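Local coordinates for laccase (Uncultured bacterium, PDB 4F7K), which probably oxidises phenolic substrates and passes the electrons to molecular oxygen, as a laccase of the multicopper oxidase family, at residues 59-64 with 89-94; 198-203 with 221-226; 13-18 with 165-170. One frame throughout, in Å; residues are numbered along the deposited sequence.

Contact 1: residues 59-64 with 89-94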
# COMPACT_ATOMS: atom_id res chain seq x y z
N VAL A 59 -10.64 7.21 7.94
CA VAL A 59 -9.33 6.91 7.37
C VAL A 59 -8.73 5.60 7.93
O VAL A 59 -8.70 5.40 9.14
CB VAL A 59 -8.33 8.06 7.58
CG1 VAL A 59 -6.99 7.72 6.90
CG2 VAL A 59 -8.89 9.39 6.97
N HIS A 60 -8.32 4.70 7.02
CA HIS A 60 -7.63 3.46 7.40
C HIS A 60 -6.12 3.65 7.22
O HIS A 60 -5.67 4.17 6.22
CB HIS A 60 -8.15 2.26 6.61
CG HIS A 60 -7.44 0.98 6.91
ND1 HIS A 60 -7.28 0.51 8.20
CD2 HIS A 60 -6.85 0.06 6.10
CE1 HIS A 60 -6.61 -0.63 8.18
NE2 HIS A 60 -6.34 -0.93 6.92
N TRP A 61 -5.35 3.24 8.21
CA TRP A 61 -3.90 3.31 8.17
C TRP A 61 -3.48 1.89 7.78
O TRP A 61 -3.45 0.99 8.62
CB TRP A 61 -3.33 3.81 9.52
CG TRP A 61 -4.18 4.91 10.04
CD1 TRP A 61 -5.28 4.78 10.84
CD2 TRP A 61 -4.10 6.30 9.68
NE1 TRP A 61 -5.86 6.02 11.06
CE2 TRP A 61 -5.16 6.96 10.35
CE3 TRP A 61 -3.21 7.06 8.91
CZ2 TRP A 61 -5.38 8.35 10.23
CZ3 TRP A 61 -3.41 8.44 8.81
CH2 TRP A 61 -4.50 9.07 9.46
N HIS A 62 -3.14 1.73 6.51
CA HIS A 62 -3.00 0.43 5.85
C HIS A 62 -1.69 -0.30 6.20
O HIS A 62 -0.62 0.13 5.80
CB HIS A 62 -3.14 0.60 4.32
CG HIS A 62 -3.39 -0.69 3.60
ND1 HIS A 62 -4.56 -0.95 2.93
CD2 HIS A 62 -2.63 -1.81 3.48
CE1 HIS A 62 -4.52 -2.17 2.42
NE2 HIS A 62 -3.35 -2.71 2.72
N GLY A 63 -1.77 -1.37 6.99
CA GLY A 63 -0.58 -2.07 7.53
C GLY A 63 -0.11 -1.70 8.93
O GLY A 63 0.86 -2.27 9.48
N LEU A 64 -0.79 -0.74 9.54
CA LEU A 64 -0.38 -0.32 10.88
C LEU A 64 -0.91 -1.34 11.88
O LEU A 64 -2.11 -1.58 11.96
CB LEU A 64 -0.89 1.10 11.18
CG LEU A 64 -0.06 2.34 10.76
CD1 LEU A 64 1.34 2.32 11.37
CD2 LEU A 64 0.04 2.53 9.25
N TYR A 89 -7.11 11.02 15.18
CA TYR A 89 -6.38 9.74 15.12
C TYR A 89 -5.06 9.85 15.85
O TYR A 89 -4.20 10.66 15.49
CB TYR A 89 -6.13 9.26 13.69
CG TYR A 89 -7.38 8.85 12.97
CD1 TYR A 89 -7.92 7.57 13.15
CD2 TYR A 89 -8.05 9.75 12.09
CE1 TYR A 89 -9.09 7.16 12.48
CE2 TYR A 89 -9.23 9.35 11.42
CZ TYR A 89 -9.73 8.06 11.63
OH TYR A 89 -10.86 7.66 10.97
N SER A 90 -4.88 9.02 16.85
CA SER A 90 -3.65 9.07 17.60
C SER A 90 -3.13 7.67 17.95
O SER A 90 -3.76 6.95 18.73
CB SER A 90 -3.84 9.93 18.84
OG SER A 90 -2.82 9.63 19.77
N PHE A 91 -1.99 7.30 17.39
CA PHE A 91 -1.41 5.98 17.62
C PHE A 91 0.11 6.02 17.52
O PHE A 91 0.69 6.85 16.79
CB PHE A 91 -1.95 4.99 16.58
CG PHE A 91 -1.81 5.47 15.17
CD1 PHE A 91 -0.68 5.16 14.44
CD2 PHE A 91 -2.80 6.26 14.58
CE1 PHE A 91 -0.53 5.62 13.15
CE2 PHE A 91 -2.66 6.72 13.29
CZ PHE A 91 -1.54 6.40 12.57
N ARG A 92 0.74 5.11 18.26
CA ARG A 92 2.18 4.86 18.16
C ARG A 92 2.41 3.91 16.99
O ARG A 92 1.67 2.94 16.83
CB ARG A 92 2.73 4.28 19.47
CG ARG A 92 2.86 5.31 20.61
CD ARG A 92 3.72 4.82 21.81
NE ARG A 92 3.71 5.76 22.95
CZ ARG A 92 4.52 6.81 23.07
NH1 ARG A 92 5.43 7.06 22.13
NH2 ARG A 92 4.44 7.60 24.14
N ALA A 93 3.39 4.20 16.14
CA ALA A 93 3.72 3.29 15.05
C ALA A 93 4.88 2.41 15.49
O ALA A 93 5.96 2.91 15.79
CB ALA A 93 4.06 4.06 13.76
N PRO A 94 4.65 1.09 15.58
CA PRO A 94 5.67 0.24 16.20
C PRO A 94 6.64 -0.38 15.17
O PRO A 94 7.67 -0.93 15.56
CB PRO A 94 4.82 -0.86 16.86
CG PRO A 94 3.66 -1.02 15.87
CD PRO A 94 3.41 0.35 15.29
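Trp61 lies beneath Phe91, whose CE2 sits 3.8 Å above the indole plane and over its centre, the two rings being tilted at an oblique 48°. The pair belongs to the core between the two sheets of a cupredoxin-like β-sandwich: strands 59-62 and 86-92 lie in opposite sheets, and the axes of 59-62 and 89-92 run nearly parallel, 10.4 Å apart at their closest. Val59 CG1 covers the other face of the indole toward its rim, so the ring is sandwiched between its own strand and the facing one. The edge of the Trp61 indole points at the face of Tyr89 in a T-shaped arrangement with the planes at 70°, bringing Trp61 NE1 to 3.3 Å from Tyr89 CD1 and Trp61 CZ2 to 3.4 Å from Tyr89 CG. The side chains of Phe91 and Leu64 cross at about a right angle, Phe91 CE1 lying 4.1 Å from Leu64 CG, while Leu64 CD1 continues to Ala93 CB. His60 and His62 flank Trp61 in a His-X-His sequence that in multicopper oxidases supplies copper ligands, so the cluster probably lies behind the place where copper is bound in relatives. At the far end the hydroxyl of Tyr89, also hydrogen-bonded to Gln78 OE1, accepts the backbone N-H of Val59, with Val59 N 3.1 Å from Tyr89 OH and the bond practically straight.

Contact 2: residues 198-203 with 221-226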
# COMPACT_ATOMS: atom_id res chain seq x y z
N PRO A 198 2.82 -5.79 -12.59
CA PRO A 198 4.22 -6.18 -12.61
C PRO A 198 5.02 -4.92 -12.79
O PRO A 198 4.61 -4.03 -13.56
CB PRO A 198 4.36 -7.04 -13.88
CG PRO A 198 3.05 -6.97 -14.62
CD PRO A 198 2.13 -6.01 -13.87
N VAL A 199 6.12 -4.78 -12.07
CA VAL A 199 6.93 -3.58 -12.19
C VAL A 199 8.39 -3.94 -12.45
O VAL A 199 9.05 -4.51 -11.58
CB VAL A 199 6.87 -2.69 -10.95
CG1 VAL A 199 7.63 -1.39 -11.22
CG2 VAL A 199 5.40 -2.40 -10.55
N GLU A 200 8.87 -3.57 -13.63
CA GLU A 200 10.29 -3.72 -13.97
C GLU A 200 11.04 -2.41 -13.73
O GLU A 200 10.62 -1.34 -14.21
CB GLU A 200 10.47 -4.15 -15.41
CG GLU A 200 10.10 -5.59 -15.66
CD GLU A 200 10.90 -6.59 -14.79
OE1 GLU A 200 12.09 -6.34 -14.49
OE2 GLU A 200 10.33 -7.65 -14.42
N LEU A 201 12.12 -2.48 -12.97
CA LEU A 201 12.98 -1.31 -12.79
C LEU A 201 14.03 -1.24 -13.85
O LEU A 201 14.64 -2.24 -14.16
CB LEU A 201 13.68 -1.35 -11.44
CG LEU A 201 13.01 -0.54 -10.36
CD1 LEU A 201 11.63 -0.99 -10.13
CD2 LEU A 201 13.82 -0.73 -9.12
N GLU A 202 14.24 -0.06 -14.42
CA GLU A 202 15.36 0.14 -15.35
C GLU A 202 16.30 1.24 -14.90
O GLU A 202 15.88 2.16 -14.20
CB GLU A 202 14.84 0.42 -16.76
CG GLU A 202 14.12 -0.79 -17.34
CD GLU A 202 13.63 -0.57 -18.74
OE1 GLU A 202 13.91 0.50 -19.33
OE2 GLU A 202 12.97 -1.49 -19.26
N GLY A 203 17.58 1.11 -15.26
CA GLY A 203 18.61 2.13 -14.95
C GLY A 203 19.19 2.07 -13.55
O GLY A 203 19.96 2.94 -13.17
N GLU A 221 16.67 -10.08 -5.72
CA GLU A 221 16.57 -9.47 -7.05
C GLU A 221 15.16 -8.90 -7.22
O GLU A 221 14.19 -9.44 -6.67
CB GLU A 221 16.89 -10.47 -8.16
CG GLU A 221 18.15 -11.34 -7.93
CD GLU A 221 19.40 -10.54 -7.53
OE1 GLU A 221 19.57 -9.38 -8.00
OE2 GLU A 221 20.22 -11.08 -6.74
N PHE A 222 15.05 -7.81 -7.96
CA PHE A 222 13.74 -7.17 -8.12
C PHE A 222 13.09 -7.57 -9.45
O PHE A 222 11.92 -7.29 -9.69
CB PHE A 222 13.81 -5.65 -7.91
CG PHE A 222 14.89 -4.95 -8.69
CD1 PHE A 222 14.88 -4.94 -10.09
CD2 PHE A 222 15.89 -4.27 -8.03
CE1 PHE A 222 15.86 -4.27 -10.81
CE2 PHE A 222 16.88 -3.58 -8.73
CZ PHE A 222 16.86 -3.59 -10.13
N SER A 223 13.84 -8.26 -10.29
CA SER A 223 13.31 -8.87 -11.50
C SER A 223 12.08 -9.74 -11.22
O SER A 223 12.03 -10.46 -10.22
CB SER A 223 14.40 -9.71 -12.17
OG SER A 223 13.91 -10.25 -13.38
N GLY A 224 11.09 -9.67 -12.12
CA GLY A 224 9.81 -10.34 -11.92
C GLY A 224 8.92 -9.76 -10.83
O GLY A 224 7.88 -10.34 -10.54
N LEU A 225 9.29 -8.63 -10.22
CA LEU A 225 8.45 -8.02 -9.15
C LEU A 225 7.01 -7.78 -9.58
O LEU A 225 6.76 -7.18 -10.63
CB LEU A 225 9.04 -6.69 -8.64
CG LEU A 225 8.30 -5.97 -7.49
CD1 LEU A 225 8.37 -6.73 -6.16
CD2 LEU A 225 8.90 -4.57 -7.33
N ILE A 226 6.07 -8.26 -8.76
CA ILE A 226 4.66 -7.96 -8.97
C ILE A 226 4.05 -7.36 -7.73
O ILE A 226 4.26 -7.87 -6.63
CB ILE A 226 3.85 -9.24 -9.31
CG1 ILE A 226 4.34 -9.86 -10.61
CG2 ILE A 226 2.37 -8.90 -9.41
CD1 ILE A 226 4.11 -11.38 -10.70
O HOH W 1 7.79 -7.80 -12.96
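The backbones of 198-203 and 221-226 come together at one end, where Pro198 and Ile226 form an antiparallel, non-hydrogen-bonded pair with CA atoms 4.1 Å apart. Next to it Val199 N donates to Leu225 O at 2.9 Å, with an N-H...O angle of 165°. From there the segments diverge, because the second folds into a type II turn from Phe222 to Leu225, closed by Leu225 N bonding to Phe222 O at 3.0 Å; Gly224 takes the positive phi that such a turn has at its third residue. Glu200 reaches across to this turn. Its CB points away from the turn, but the bend at chi2 (-58°) brings CD back, and OE2 accepts the N-H of Gly224 on its syn lone pair, Glu200 OE2 lying 3.2 Å from Gly224 N. A water ties the same carboxylate to the backbone, donating to Glu200 OE2 at 2.9 Å and to Leu225 O, which thus receives both the water and the Val199 N-H. In the second cupredoxin-like domain this turn follows edge strand 214-220 of one sheet and leads into strand 226-227, which pairs with 197-202 in the other. On the inward side Phe222 and Leu201 cross at about a right angle, both also touching Ile235 of strand 232-239. Leu201 CB packs against Phe222 CE1 at 3.7 Å, and Leu201 CD2 stands 4.1 Å above the centroid of the Phe222 ring, 6° off its normal, a CH-pi contact.

Contact 3: residues 13-18 with 165-170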
# COMPACT_ATOMS: atom_id res chain seq x y z
N ALA A 13 -5.69 17.53 -9.56
CA ALA A 13 -4.40 16.87 -9.70
C ALA A 13 -3.99 16.88 -11.14
O ALA A 13 -4.83 16.65 -12.01
CB ALA A 13 -4.50 15.44 -9.21
N GLN A 14 -2.71 17.09 -11.39
CA GLN A 14 -2.20 16.98 -12.74
C GLN A 14 -1.81 15.53 -13.02
O GLN A 14 -0.70 15.11 -12.72
CB GLN A 14 -1.03 17.94 -13.01
CG GLN A 14 -0.64 18.07 -14.51
CD GLN A 14 -1.75 18.67 -15.41
OE1 GLN A 14 -2.41 19.60 -15.03
NE2 GLN A 14 -1.94 18.10 -16.59
N ILE A 15 -2.74 14.78 -13.60
CA ILE A 15 -2.53 13.38 -13.91
C ILE A 15 -2.02 13.18 -15.33
O ILE A 15 -0.96 12.56 -15.53
CB ILE A 15 -3.80 12.57 -13.64
CG1 ILE A 15 -4.14 12.71 -12.16
CG2 ILE A 15 -3.56 11.11 -14.04
CD1 ILE A 15 -5.52 12.35 -11.78
N LEU A 16 -2.77 13.72 -16.31
CA LEU A 16 -2.37 13.77 -17.71
C LEU A 16 -1.09 14.62 -17.82
O LEU A 16 -0.79 15.38 -16.92
CB LEU A 16 -3.50 14.39 -18.57
CG LEU A 16 -4.85 13.65 -18.75
CD1 LEU A 16 -5.93 14.54 -19.43
CD2 LEU A 16 -4.71 12.35 -19.54
N PRO A 17 -0.33 14.48 -18.92
CA PRO A 17 0.89 15.21 -19.12
C PRO A 17 0.72 16.72 -19.06
O PRO A 17 -0.39 17.24 -19.24
CB PRO A 17 1.27 14.84 -20.56
CG PRO A 17 0.78 13.45 -20.70
CD PRO A 17 -0.52 13.45 -19.96
N GLU A 18 1.83 17.43 -18.85
CA GLU A 18 1.83 18.87 -18.82
C GLU A 18 1.30 19.45 -20.12
O GLU A 18 1.57 18.93 -21.22
CB GLU A 18 3.22 19.43 -18.52
CD GLU A 18 2.46 19.94 -16.15
OE1 GLU A 18 1.83 20.77 -15.45
OE2 GLU A 18 2.50 18.72 -15.87
N GLY A 165 -7.38 -1.54 -19.28
CA GLY A 165 -6.57 -0.58 -18.55
C GLY A 165 -5.70 0.24 -19.45
O GLY A 165 -4.84 -0.30 -20.18
N ASN A 166 -5.90 1.56 -19.38
CA ASN A 166 -5.26 2.44 -20.33
C ASN A 166 -4.21 3.45 -19.84
O ASN A 166 -3.14 3.56 -20.44
CB ASN A 166 -6.28 3.11 -21.26
CG ASN A 166 -5.69 3.40 -22.60
OD1 ASN A 166 -4.49 3.18 -22.79
ND2 ASN A 166 -6.50 3.86 -23.55
N PHE A 167 -4.53 4.24 -18.82
CA PHE A 167 -3.58 5.24 -18.36
C PHE A 167 -3.12 4.88 -16.95
O PHE A 167 -3.90 4.90 -16.02
CB PHE A 167 -4.18 6.66 -18.42
CG PHE A 167 -3.14 7.74 -18.32
CD1 PHE A 167 -2.27 7.99 -19.38
CD2 PHE A 167 -2.98 8.46 -17.13
CE1 PHE A 167 -1.28 8.97 -19.27
CE2 PHE A 167 -2.00 9.44 -17.00
CZ PHE A 167 -1.14 9.69 -18.06
N ALA A 168 -1.86 4.48 -16.83
CA ALA A 168 -1.29 4.06 -15.55
C ALA A 168 -0.07 4.93 -15.36
O ALA A 168 0.59 5.24 -16.33
CB ALA A 168 -0.93 2.59 -15.61
N ARG A 169 0.18 5.40 -14.14
CA ARG A 169 1.35 6.21 -13.85
C ARG A 169 1.94 5.86 -12.52
O ARG A 169 1.21 5.53 -11.59
CB ARG A 169 1.00 7.69 -13.77
CG ARG A 169 1.23 8.45 -15.04
CD ARG A 169 0.91 9.90 -14.80
NE ARG A 169 2.09 10.59 -14.39
CZ ARG A 169 2.14 11.81 -13.89
NH1 ARG A 169 1.02 12.55 -13.73
NH2 ARG A 169 3.33 12.30 -13.54
N ALA A 170 3.26 5.98 -12.47
CA ALA A 170 4.04 5.94 -11.25
C ALA A 170 4.33 7.39 -10.84
O ALA A 170 5.06 8.08 -11.49
CB ALA A 170 5.37 5.19 -11.51
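Ile15 and Arg169 meet where a loop of the first cupredoxin-like domain, between strands 4-13 and 23-28, lies against edge strand 167-173 of the second, a surface contact between domains. The arginine chain is extended as far as CD, then bends at chi3 (91°), which turns NE out of the line of the chain. Arg169 NH1 meets two successive backbone carbonyls, lying 2.7 Å from Ile15 O and 3.2 Å from Gln14 O, the latter at the edge of the guanidinium and in its plane. Both hydrogen bonds are weak, their N-H...O angles being far from straight. Arg169 CD also comes within 3.3 Å of Ile15 O. Two residues earlier, with CG anti to the backbone N (chi1 -164°), the Phe167 ring likewise extends toward the loop. Ile15 O approaches the edge of this ring, 3.6 Å from Phe167 CE2, and that ring atom also touches Ile15 CG2 at 3.7 Å, while Phe167 CZ comes near Leu16 CA and Pro17 CD at longer range. The loop holds its own shape in part through Gln14, whose NE2 donates to Leu16 O at 3.0 Å and also to Glu20 O. Ile15 and Arg169 both rest on Trp140 of the adjoining strand 131-140. An alanine in place of Arg169 would probably leave Gln14 O and Ile15 O without this donor and open a gap where CD and the guanidinium had lain beside the loop. The attraction between the positive guanidinium and two carbonyl dipoles would probably add to these weak bonds between the domains, beside the apolar packing of Phe167, and it depends on the backbone course of the loop.

In the fold
After strand 4-13 the chain lays down 13-18, the opening half of contact 3, but its partner strand arrives only 147 residues later. Most of the first domain, and the opening strand of the second, are built in that excursion, and contact 1 closes a much shorter loop there, joining the two sheets of the first sandwich. Contact 3 then closes at 165-170, fastening the first domain to the second. Contact 2 follows in series, its ends 18 residues apart, within the second domain. None of the loops cross. Contacts 1 and 2 lie on opposite sides of the chain's centre, their own centres 29 Å apart, whereas contacts 2 and 3 approach to about 7 Å at their nearest atoms.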